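Local coordinates for protein arabinosyltransferase C (Mycobacterium tuberculosis, PDB 3PTY) that probably polymerises arabinose into the arabinan of the mycobacterial cell wall, the part here being its C-terminal lectin-like carbohydrate-binding domain, at residues R249-L253 against Q254-G258; F264-W267 against L268-L271. All coordinates share one frame; numbering follows the deposited sequence.

Contact 1 of 2, residues R249-L253 against Q254-G258; sequences RVRTL and QNVVG
Arg-251 reaches forward along the chain to Asn-255 and grips a single atom of it side-on with two nitrogens. Asn-255 OD1 accepts from Arg-251 NE at 2.7 Å and from Arg-251 NH2 at 2.6 Å, both hydrogen bonds well short of straight. The oxygen lies at the edge of the guanidinium, near its plane, while the amide plane of Asn-255 stands 80° to it. A bend at chi3 (63°) turns the Arg-251 head back over the first turn of helix 253-257. There Val-256 CG2 covers one face of the guanidinium, over its centre, and also touches Arg-251 CB at 3.8 Å.

Leu-253 faces the other way. Its side chain runs alongside that of Val-257, with Leu-253 CD2 3.8 Å from Val-257 CG2, and the same pair is tied through the backbone by Val-257 N to Leu-253 O at 2.7 Å. Val-37 and Val-39 of the adjoining strand 37-40, and Leu-342 of strand 341-347, cover this apolar side.

Between the two sits Thr-252, whose OG1, placed between backbone N and carbonyl carbon (chi1 65°), accepts from Asn-255 N at 3.0 Å, while its carbonyl oxygen takes Val-256 N at 2.9 Å. This is a classic threonine N-cap, here at a direct strand-to-helix junction, with Gly-258 at positive phi following the short helix.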
loop_
_atom_site.group_PDB
_atom_site.type_symbol
_atom_site.label_atom_id
_atom_site.label_comp_id
_atom_site.label_asym_id
_atom_site.label_seq_id
_atom_site.Cartn_x
_atom_site.Cartn_y
_atom_site.Cartn_z
ATOM N N ARG A 249 -13.527 21.582 10.264
ATOM C CA ARG A 249 -12.526 22.639 10.296
ATOM C C ARG A 249 -11.202 22.011 9.869
ATOM O O ARG A 249 -10.799 20.992 10.417
ATOM C CB ARG A 249 -12.449 23.245 11.698
ATOM C CG ARG A 249 -13.808 23.791 12.165
ATOM C CD ARG A 249 -13.731 24.474 13.519
ATOM N NE ARG A 249 -12.938 25.696 13.467
ATOM C CZ ARG A 249 -12.673 26.462 14.521
ATOM N NH1 ARG A 249 -13.141 26.131 15.717
ATOM N NH2 ARG A 249 -11.940 27.558 14.377
ATOM N N VAL A 250 -10.537 22.603 8.883
ATOM C CA VAL A 250 -9.395 21.943 8.246
ATOM C C VAL A 250 -8.192 22.867 8.097
ATOM O O VAL A 250 -8.330 24.087 8.152
ATOM C CB VAL A 250 -9.757 21.397 6.834
ATOM C CG1 VAL A 250 -10.825 20.314 6.918
ATOM C CG2 VAL A 250 -10.216 22.534 5.922
ATOM N N ARG A 251 -7.020 22.258 7.919
ATOM C CA ARG A 251 -5.774 22.951 7.572
ATOM C C ARG A 251 -5.101 22.059 6.540
ATOM O O ARG A 251 -5.374 20.864 6.496
ATOM C CB ARG A 251 -4.862 23.076 8.795
ATOM C CG ARG A 251 -5.414 23.962 9.917
ATOM C CD ARG A 251 -4.843 23.546 11.282
ATOM N NE ARG A 251 -3.391 23.706 11.355
ATOM C CZ ARG A 251 -2.610 23.118 12.260
ATOM N NH1 ARG A 251 -3.131 22.317 13.179
ATOM N NH2 ARG A 251 -1.300 23.329 12.246
ATOM N N THR A 252 -4.231 22.613 5.705
ATOM C CA THR A 252 -3.560 21.773 4.716
ATOM C C THR A 252 -2.659 20.767 5.417
ATOM O O THR A 252 -2.157 21.022 6.512
ATOM C CB THR A 252 -2.691 22.591 3.759
ATOM O OG1 THR A 252 -1.622 23.180 4.503
ATOM C CG2 THR A 252 -3.516 23.687 3.064
ATOM N N LEU A 253 -2.447 19.620 4.784
ATOM C CA LEU A 253 -1.539 18.624 5.334
ATOM C C LEU A 253 -0.148 19.238 5.536
ATOM O O LEU A 253 0.537 18.941 6.517
ATOM C CB LEU A 253 -1.473 17.408 4.411
ATOM C CG LEU A 253 -0.654 16.194 4.853
ATOM C CD1 LEU A 253 -1.229 14.897 4.250
ATOM C CD2 LEU A 253 0.815 16.365 4.484
ATOM N N GLN A 254 0.260 20.112 4.620
ATOM C CA GLN A 254 1.555 20.782 4.757
ATOM C C GLN A 254 1.619 21.583 6.054
ATOM O O GLN A 254 2.630 21.579 6.756
ATOM C CB GLN A 254 1.831 21.701 3.565
ATOM C CG GLN A 254 3.208 22.368 3.619
ATOM C CD GLN A 254 4.325 21.349 3.654
ATOM O OE1 GLN A 254 4.229 20.296 3.032
ATOM N NE2 GLN A 254 5.392 21.654 4.389
ATOM N N ASN A 255 0.536 22.279 6.370
ATOM C CA ASN A 255 0.492 23.072 7.593
ATOM C C ASN A 255 0.420 22.199 8.840
ATOM O O ASN A 255 0.966 22.548 9.883
ATOM C CB ASN A 255 -0.692 24.046 7.562
ATOM C CG ASN A 255 -0.792 24.884 8.827
ATOM O OD1 ASN A 255 -1.243 24.409 9.872
ATOM N ND2 ASN A 255 -0.378 26.142 8.735
ATOM N N VAL A 256 -0.259 21.058 8.730
ATOM C CA VAL A 256 -0.431 20.173 9.872
ATOM C C VAL A 256 0.817 19.338 10.143
ATOM O O VAL A 256 1.279 19.245 11.279
ATOM C CB VAL A 256 -1.636 19.223 9.658
ATOM C CG1 VAL A 256 -1.585 18.069 10.647
ATOM C CG2 VAL A 256 -2.933 19.996 9.801
ATOM N N VAL A 257 1.353 18.730 9.091
ATOM C CA VAL A 257 2.474 17.802 9.220
ATOM C C VAL A 257 3.817 18.531 9.197
ATOM O O VAL A 257 4.732 18.189 9.942
ATOM C CB VAL A 257 2.432 16.728 8.104
ATOM C CG1 VAL A 257 3.679 15.857 8.138
ATOM C CG2 VAL A 257 1.172 15.863 8.256
ATOM N N GLY A 258 3.922 19.540 8.339
ATOM C CA GLY A 258 5.137 20.326 8.222
ATOM C C GLY A 258 6.273 19.557 7.574
ATOM O O GLY A 258 6.068 18.489 7.001
#

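Contact 2 of 2, residues F264-W267 against L268-L271; sequences FLDW and LVGL. With AFO (octyl alpha-D-arabinofuranoside), chain B.
Trp-267 and Leu-271, one helical turn apart, meet through a CH-pi contact. Leu-271 CD2 sits 4.3 Å from the centroid of the six-membered ring of Trp-267, over its face and 20° off the ring normal, with CZ2 of the indole its nearest ring atom. With CG anti to the backbone N (chi1 179°), the indole lies beside its own carbonyl, and ring and Trp-267 O both meet the bound octyl arabinofuranoside.

Further side-chain packing flanks this pair. Leu-265 CD2 lies 3.7 Å from Gly-270 CA, and Val-269 CG2 rests 4.0 Å from Asp-266 CB.

Backbone bonding is uneven: Gly-270 N gives a sound bond to Asp-266 O at 2.9 Å, whereas Leu-271 N to Trp-267 O is weak at 3.4 Å. That same Trp-267 carbonyl oxygen takes a 2.6 Å hydrogen bond from O2 of the arabinoside. O2 also stands over the indole face and 3.3 Å from Gly-270 CA. The glycosidic O1 lies 3.0 Å from Trp-267 NE1, and the first octyl carbon, C1', lies at the ring edge.

The second subunit closes the turn: Arg-297 N of the second subunit bonds Asp-266 OD1, Asp-296 OD1 of the second subunit receives Trp-267 N, and Arg-337 of the second subunit packs on the indole. Asn-22, in helix 18-28 of that subunit, also holds the sugar. Within its own chain the turn follows strand 262-264 and packs through Val-269 on Ile-293 of the neighbouring strand 291-294.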
loop_
_atom_site.group_PDB
_atom_site.type_symbol
_atom_site.label_atom_id
_atom_site.label_comp_id
_atom_site.label_asym_id
_atom_site.label_seq_id
_atom_site.Cartn_x
_atom_site.Cartn_y
_atom_site.Cartn_z
ATOM N N PHE A 264 6.407 8.128 8.094
ATOM C CA PHE A 264 6.517 6.820 7.472
ATOM C C PHE A 264 5.799 6.867 6.132
ATOM O O PHE A 264 4.586 7.069 6.095
ATOM C CB PHE A 264 5.792 5.773 8.321
ATOM C CG PHE A 264 6.693 4.830 9.046
ATOM C CD1 PHE A 264 6.708 4.797 10.431
ATOM C CD2 PHE A 264 7.505 3.955 8.350
ATOM C CE1 PHE A 264 7.531 3.920 11.108
ATOM C CE2 PHE A 264 8.332 3.075 9.020
ATOM C CZ PHE A 264 8.345 3.059 10.401
ATOM N N LEU A 265 6.511 6.670 5.033
ATOM C CA LEU A 265 5.808 6.482 3.758
ATOM C C LEU A 265 6.611 5.731 2.706
ATOM O O LEU A 265 7.839 5.762 2.712
ATOM C CB LEU A 265 5.272 7.804 3.190
ATOM C CG LEU A 265 6.103 9.084 3.270
ATOM C CD1 LEU A 265 7.527 8.831 2.898
ATOM C CD2 LEU A 265 5.490 10.156 2.382
ATOM N N ASP A 266 5.896 5.042 1.820
ATOM C CA ASP A 266 6.514 4.302 0.722
ATOM C C ASP A 266 7.258 5.283 -0.178
ATOM O O ASP A 266 6.810 6.416 -0.369
ATOM C CB ASP A 266 5.438 3.602 -0.120
ATOM C CG ASP A 266 4.616 2.592 0.674
ATOM O OD1 ASP A 266 5.214 1.729 1.350
ATOM O OD2 ASP A 266 3.365 2.654 0.607
ATOM N N TRP A 267 8.363 4.840 -0.768
ATOM C CA TRP A 267 9.127 5.698 -1.674
ATOM C C TRP A 267 8.245 6.273 -2.790
ATOM O O TRP A 267 8.321 7.463 -3.093
ATOM C CB TRP A 267 10.315 4.929 -2.269
ATOM C CG TRP A 267 11.132 5.752 -3.222
ATOM C CD1 TRP A 267 12.133 6.626 -2.900
ATOM C CD2 TRP A 267 11.012 5.786 -4.651
ATOM N NE1 TRP A 267 12.637 7.202 -4.041
ATOM C CE2 TRP A 267 11.969 6.700 -5.130
ATOM C CE3 TRP A 267 10.187 5.130 -5.573
ATOM C CZ2 TRP A 267 12.129 6.975 -6.487
ATOM C CZ3 TRP A 267 10.349 5.398 -6.921
ATOM C CH2 TRP A 267 11.309 6.316 -7.366
ATOM N N LEU A 268 7.415 5.422 -3.389
ATOM C CA LEU A 268 6.493 5.821 -4.457
ATOM C C LEU A 268 5.548 6.928 -4.019
ATOM O O LEU A 268 5.339 7.912 -4.733
ATOM C CB LEU A 268 5.642 4.625 -4.901
ATOM C CG LEU A 268 6.009 3.902 -6.189
ATOM C CD1 LEU A 268 4.990 2.805 -6.491
ATOM C CD2 LEU A 268 6.082 4.897 -7.314
ATOM N N VAL A 269 4.962 6.748 -2.844
ATOM C CA VAL A 269 4.041 7.730 -2.293
ATOM C C VAL A 269 4.749 9.040 -1.949
ATOM O O VAL A 269 4.192 10.114 -2.131
ATOM C CB VAL A 269 3.326 7.180 -1.046
ATOM C CG1 VAL A 269 2.500 8.279 -0.365
ATOM C CG2 VAL A 269 2.456 5.995 -1.427
ATOM N N GLY A 270 5.983 8.950 -1.463
ATOM C CA GLY A 270 6.739 10.139 -1.112
ATOM C C GLY A 270 7.016 11.088 -2.274
ATOM O O GLY A 270 7.293 12.267 -2.062
ATOM N N LEU A 271 6.952 10.583 -3.504
ATOM C CA LEU A 271 7.219 11.416 -4.678
ATOM C C LEU A 271 6.249 12.597 -4.715
ATOM O O LEU A 271 6.601 13.697 -5.132
ATOM C CB LEU A 271 7.075 10.591 -5.962
ATOM C CG LEU A 271 8.074 9.444 -6.175
ATOM C CD1 LEU A 271 7.747 8.689 -7.465
ATOM C CD2 LEU A 271 9.489 9.970 -6.219
HETATM C C1 AFO B . 12.218 9.775 -1.508
HETATM O O1 AFO B . 13.306 9.630 -2.425
HETATM C C2 AFO B . 10.974 10.057 -2.343
HETATM O O2 AFO B . 9.855 9.260 -1.932
HETATM C C3 AFO B . 10.690 11.537 -2.180
HETATM O O3 AFO B . 10.758 12.149 -3.464
HETATM C C4 AFO B . 11.818 12.070 -1.310
HETATM O O4 AFO B . 12.433 10.931 -0.692
HETATM C C5 AFO B . 11.350 13.085 -0.269
HETATM O O5 AFO B . 12.468 13.875 0.164
HETATM C "C1'" AFO B . 14.572 9.450 -1.797
HETATM C "C2'" AFO B . 15.639 9.603 -2.875
HETATM C "C3'" AFO B . 16.958 8.936 -2.491
HETATM C "C4'" AFO B . 18.035 9.342 -3.490
HETATM C "C5'" AFO B . 17.424 9.781 -4.818
HETATM C "C6'" AFO B . 16.941 8.607 -5.666
HETATM C "C7'" AFO B . 16.140 9.100 -6.868
HETATM C "C8'" AFO B . 15.736 7.953 -7.768
#

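In the fold
Contacts 1 and 2 follow one another along the chain, their centres 18 Å apart and their nearest atoms about 8 Å apart, so they do not touch. Both are short helical turns next to strands of one mixed sheet: residues 249-258 begin on its outermost strand, 251-252, whereas residues 264-271 leave strand 262-264. Strand 291-294 links them, since Trp-291 packs against contact 1 and Ile-293 against contact 2. Their relation to the ligand differs. Contact 2 binds the arabinoside directly at the subunit interface. In contact 1, the side chain of Gln-254 is about 11 Å from a bound arabinoside. Gln-254 instead touches the disulfide-bonded Cys-31 and Cys-275.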